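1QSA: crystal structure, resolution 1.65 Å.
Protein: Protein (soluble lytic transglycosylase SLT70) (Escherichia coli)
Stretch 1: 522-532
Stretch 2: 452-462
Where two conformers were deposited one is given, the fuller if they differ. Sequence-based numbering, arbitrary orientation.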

# COMPACT_ATOMS: atom_id res chain seq x y z
N ASP A 522 4.63 20.32 -7.75
CA ASP A 522 4.75 20.88 -9.09
C ASP A 522 5.53 19.86 -9.93
O ASP A 522 6.67 19.53 -9.60
CB ASP A 522 5.51 22.21 -9.04
CG ASP A 522 5.85 22.72 -10.42
OD1 ASP A 522 4.90 22.97 -11.20
OD2 ASP A 522 7.06 22.85 -10.74
N PRO A 523 4.97 19.40 -11.06
CA PRO A 523 5.67 18.42 -11.90
C PRO A 523 7.14 18.72 -12.24
O PRO A 523 8.02 17.89 -11.99
CB PRO A 523 4.80 18.34 -13.15
CG PRO A 523 3.41 18.56 -12.60
CD PRO A 523 3.63 19.70 -11.62
N GLU A 524 7.42 19.90 -12.80
CA GLU A 524 8.79 20.24 -13.14
C GLU A 524 9.75 20.24 -11.95
O GLU A 524 10.85 19.71 -12.04
CB GLU A 524 8.85 21.59 -13.88
CG GLU A 524 10.27 21.96 -14.29
CD GLU A 524 10.33 23.04 -15.37
OE1 GLU A 524 9.27 23.60 -15.75
OE2 GLU A 524 11.44 23.33 -15.87
N THR A 525 9.33 20.83 -10.83
CA THR A 525 10.17 20.87 -9.64
C THR A 525 10.47 19.44 -9.18
O THR A 525 11.63 19.11 -8.89
CB THR A 525 9.46 21.63 -8.48
OG1 THR A 525 9.13 22.95 -8.91
CG2 THR A 525 10.37 21.72 -7.26
N ASN A 526 9.43 18.61 -9.16
CA ASN A 526 9.56 17.23 -8.72
C ASN A 526 10.52 16.45 -9.64
O ASN A 526 11.44 15.79 -9.17
CB ASN A 526 8.17 16.57 -8.68
CG ASN A 526 8.19 15.25 -7.96
OD1 ASN A 526 8.60 14.24 -8.51
ND2 ASN A 526 7.76 15.26 -6.70
N ILE A 527 10.34 16.59 -10.94
CA ILE A 527 11.20 15.91 -11.91
C ILE A 527 12.65 16.40 -11.80
O ILE A 527 13.58 15.62 -11.87
CB ILE A 527 10.63 16.06 -13.36
CG1 ILE A 527 9.34 15.23 -13.48
CG2 ILE A 527 11.64 15.58 -14.40
CD1 ILE A 527 8.50 15.56 -14.72
N ASN A 528 12.83 17.70 -11.58
CA ASN A 528 14.16 18.29 -11.42
C ASN A 528 14.89 17.64 -10.21
O ASN A 528 15.97 17.03 -10.36
CB ASN A 528 13.99 19.80 -11.20
CG ASN A 528 15.32 20.55 -11.07
OD1 ASN A 528 16.39 20.02 -11.38
ND2 ASN A 528 15.25 21.80 -10.62
N ILE A 529 14.27 17.71 -9.03
CA ILE A 529 14.89 17.17 -7.82
C ILE A 529 14.98 15.65 -7.81
O ILE A 529 15.99 15.07 -7.39
CB ILE A 529 14.16 17.70 -6.57
CG1 ILE A 529 14.32 19.23 -6.52
CG2 ILE A 529 14.73 17.06 -5.28
CD1 ILE A 529 13.52 19.92 -5.43
N GLY A 530 13.95 15.00 -8.36
CA GLY A 530 13.92 13.55 -8.39
C GLY A 530 14.94 12.96 -9.35
O GLY A 530 15.64 12.00 -9.01
N THR A 531 15.04 13.52 -10.56
CA THR A 531 16.04 13.02 -11.51
C THR A 531 17.46 13.26 -10.97
O THR A 531 18.37 12.49 -11.23
CB THR A 531 15.94 13.66 -12.93
OG1 THR A 531 16.06 15.09 -12.85
CG2 THR A 531 14.64 13.25 -13.62
N SER A 532 17.63 14.34 -10.22
CA SER A 532 18.92 14.63 -9.60
C SER A 532 19.29 13.55 -8.57
O SER A 532 20.37 12.98 -8.64
CB SER A 532 18.94 16.02 -8.97
OG SER A 532 19.01 17.01 -9.98
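Stretch 2 452-462: AYNDLFKRYTS

A single carboxylate oxygen, Glu 524 OE2, gathers two partners from stretch 2: it accepts a hydrogen bond from Tyr 460, OH to OE2 2.7 Å, and forms a salt bridge with Arg 459, NH1 to OE2 3.0 Å. A water completes the arrangement, accepting from Arg 459 NH1 at 3.0 Å and donating to Glu 524 OE1 at 2.9 Å. Long side chains suit this work: Glu 524 is extended through chi2, while Arg 459 is t at chi1 and chi2 and turns at chi3 (-44°). The CA-to-CB bonds of both point sideways, but their ends come nearer.

Stretch 2 begins with Ala 452 in an extended conformation and Tyr 453 at the N-cap, with positive phi and psi (51°, 40°); a helix follows from Asn 454. It runs in the same general direction as helix 523-532, crossing it at -36° with the axes 9.7 Å apart at closest approach. The register steps from Pro 523 beside Tyr 453 to Asn 528 beside Tyr 460, whose CA atoms lie 6.2 Å apart.

Between these ends the contact is largely apolar. Proline suits the first turn of a helix, where its missing N-H costs no helical hydrogen bond, and Pro 523 CB meets the ring carbon Tyr 453 CE1 at 3.7 Å. Leu 456, branched and apolar, points toward stretch 1, with CB 3.8 Å from Ile 527 CD1 and CD1 4.4 Å from Pro 523 CB; Leu 456 CD2 also lies 3.7 Å from Glu 524 CD, the carboxylate carbon. Phe 457 offers a flat surface to the branched Ile 527: CD1 of the isoleucine lies over the ring face, 3.9 Å from its centroid, in a CH-pi contact.

Tyr 460 is the knob, seated among Glu 524, Ile 527, Asn 528 and Thr 531. Its aromatic ring fills the hole, with Asn 528 CA over one face, and its hydroxyl reaches the carboxylate.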

# COMPACT_ATOMS: atom_id res chain seq x y z
N ALA A 452 4.06 10.14 -20.09
CA ALA A 452 3.74 11.31 -19.29
C ALA A 452 4.90 12.29 -19.07
O ALA A 452 6.04 11.87 -18.82
CB ALA A 452 3.18 10.86 -17.97
N TYR A 453 4.61 13.59 -19.20
CA TYR A 453 5.58 14.66 -19.00
C TYR A 453 6.83 14.38 -19.83
O TYR A 453 7.95 14.64 -19.39
CB TYR A 453 5.93 14.76 -17.49
CG TYR A 453 4.71 14.93 -16.61
CD1 TYR A 453 4.14 16.19 -16.43
CD2 TYR A 453 4.12 13.82 -15.99
CE1 TYR A 453 3.00 16.35 -15.65
CE2 TYR A 453 2.98 13.97 -15.21
CZ TYR A 453 2.42 15.25 -15.05
OH TYR A 453 1.29 15.42 -14.29
N ASN A 454 6.63 13.89 -21.05
CA ASN A 454 7.74 13.52 -21.92
C ASN A 454 8.81 14.59 -22.09
O ASN A 454 10.01 14.32 -21.91
CB ASN A 454 7.21 13.04 -23.28
CG ASN A 454 8.29 12.42 -24.14
OD1 ASN A 454 8.80 11.35 -23.84
ND2 ASN A 454 8.66 13.12 -25.21
N ASP A 455 8.39 15.80 -22.44
CA ASP A 455 9.33 16.92 -22.63
C ASP A 455 10.13 17.23 -21.37
O ASP A 455 11.34 17.46 -21.45
CB ASP A 455 8.60 18.18 -23.10
CG ASP A 455 8.00 18.04 -24.49
OD1 ASP A 455 8.51 17.21 -25.28
OD2 ASP A 455 7.02 18.75 -24.79
N LEU A 456 9.48 17.21 -20.21
CA LEU A 456 10.19 17.48 -18.97
C LEU A 456 11.22 16.40 -18.66
O LEU A 456 12.34 16.71 -18.26
CB LEU A 456 9.22 17.65 -17.79
CG LEU A 456 8.43 18.97 -17.77
CD1 LEU A 456 7.33 18.90 -16.72
CD2 LEU A 456 9.39 20.12 -17.49
N PHE A 457 10.84 15.13 -18.80
CA PHE A 457 11.79 14.05 -18.54
C PHE A 457 12.97 14.10 -19.50
O PHE A 457 14.11 13.88 -19.09
CB PHE A 457 11.12 12.67 -18.54
CG PHE A 457 10.40 12.35 -17.26
CD1 PHE A 457 11.12 12.00 -16.11
CD2 PHE A 457 9.02 12.41 -17.19
CE1 PHE A 457 10.46 11.71 -14.89
CE2 PHE A 457 8.35 12.13 -16.00
CZ PHE A 457 9.07 11.78 -14.85
N LYS A 458 12.71 14.46 -20.76
CA LYS A 458 13.78 14.57 -21.74
C LYS A 458 14.74 15.67 -21.32
O LYS A 458 15.94 15.45 -21.20
CB LYS A 458 13.21 14.88 -23.14
CG LYS A 458 14.28 14.93 -24.23
CD LYS A 458 13.69 15.25 -25.59
CE LYS A 458 14.76 15.22 -26.68
NZ LYS A 458 14.24 15.79 -27.97
N ARG A 459 14.18 16.84 -21.01
CA ARG A 459 14.98 17.98 -20.60
C ARG A 459 15.83 17.71 -19.36
O ARG A 459 17.01 18.06 -19.33
CB ARG A 459 14.08 19.19 -20.34
CG ARG A 459 14.82 20.47 -19.94
CD ARG A 459 13.87 21.56 -19.48
NE ARG A 459 12.70 21.69 -20.35
CZ ARG A 459 11.58 22.33 -20.02
NH1 ARG A 459 11.47 22.92 -18.84
NH2 ARG A 459 10.57 22.39 -20.88
N TYR A 460 15.24 17.05 -18.36
CA TYR A 460 15.94 16.78 -17.11
C TYR A 460 16.82 15.55 -17.06
O TYR A 460 17.42 15.26 -16.03
CB TYR A 460 14.97 16.83 -15.92
CG TYR A 460 14.58 18.26 -15.60
CD1 TYR A 460 15.41 19.06 -14.83
CD2 TYR A 460 13.40 18.82 -16.10
CE1 TYR A 460 15.09 20.39 -14.57
CE2 TYR A 460 13.08 20.17 -15.86
CZ TYR A 460 13.94 20.94 -15.09
OH TYR A 460 13.67 22.26 -14.81
N THR A 461 16.87 14.79 -18.15
CA THR A 461 17.78 13.66 -18.22
C THR A 461 18.83 13.85 -19.31
O THR A 461 19.78 13.08 -19.37
CB THR A 461 17.09 12.27 -18.42
OG1 THR A 461 16.30 12.27 -19.61
CG2 THR A 461 16.20 11.93 -17.22
N SER A 462 18.67 14.87 -20.16
CA SER A 462 19.64 15.12 -21.24
C SER A 462 21.08 15.32 -20.76
O SER A 462 22.04 14.89 -21.42
CB SER A 462 19.22 16.34 -22.08
OG SER A 462 19.15 17.50 -21.28
O HOH W 1 8.68 23.92 -18.59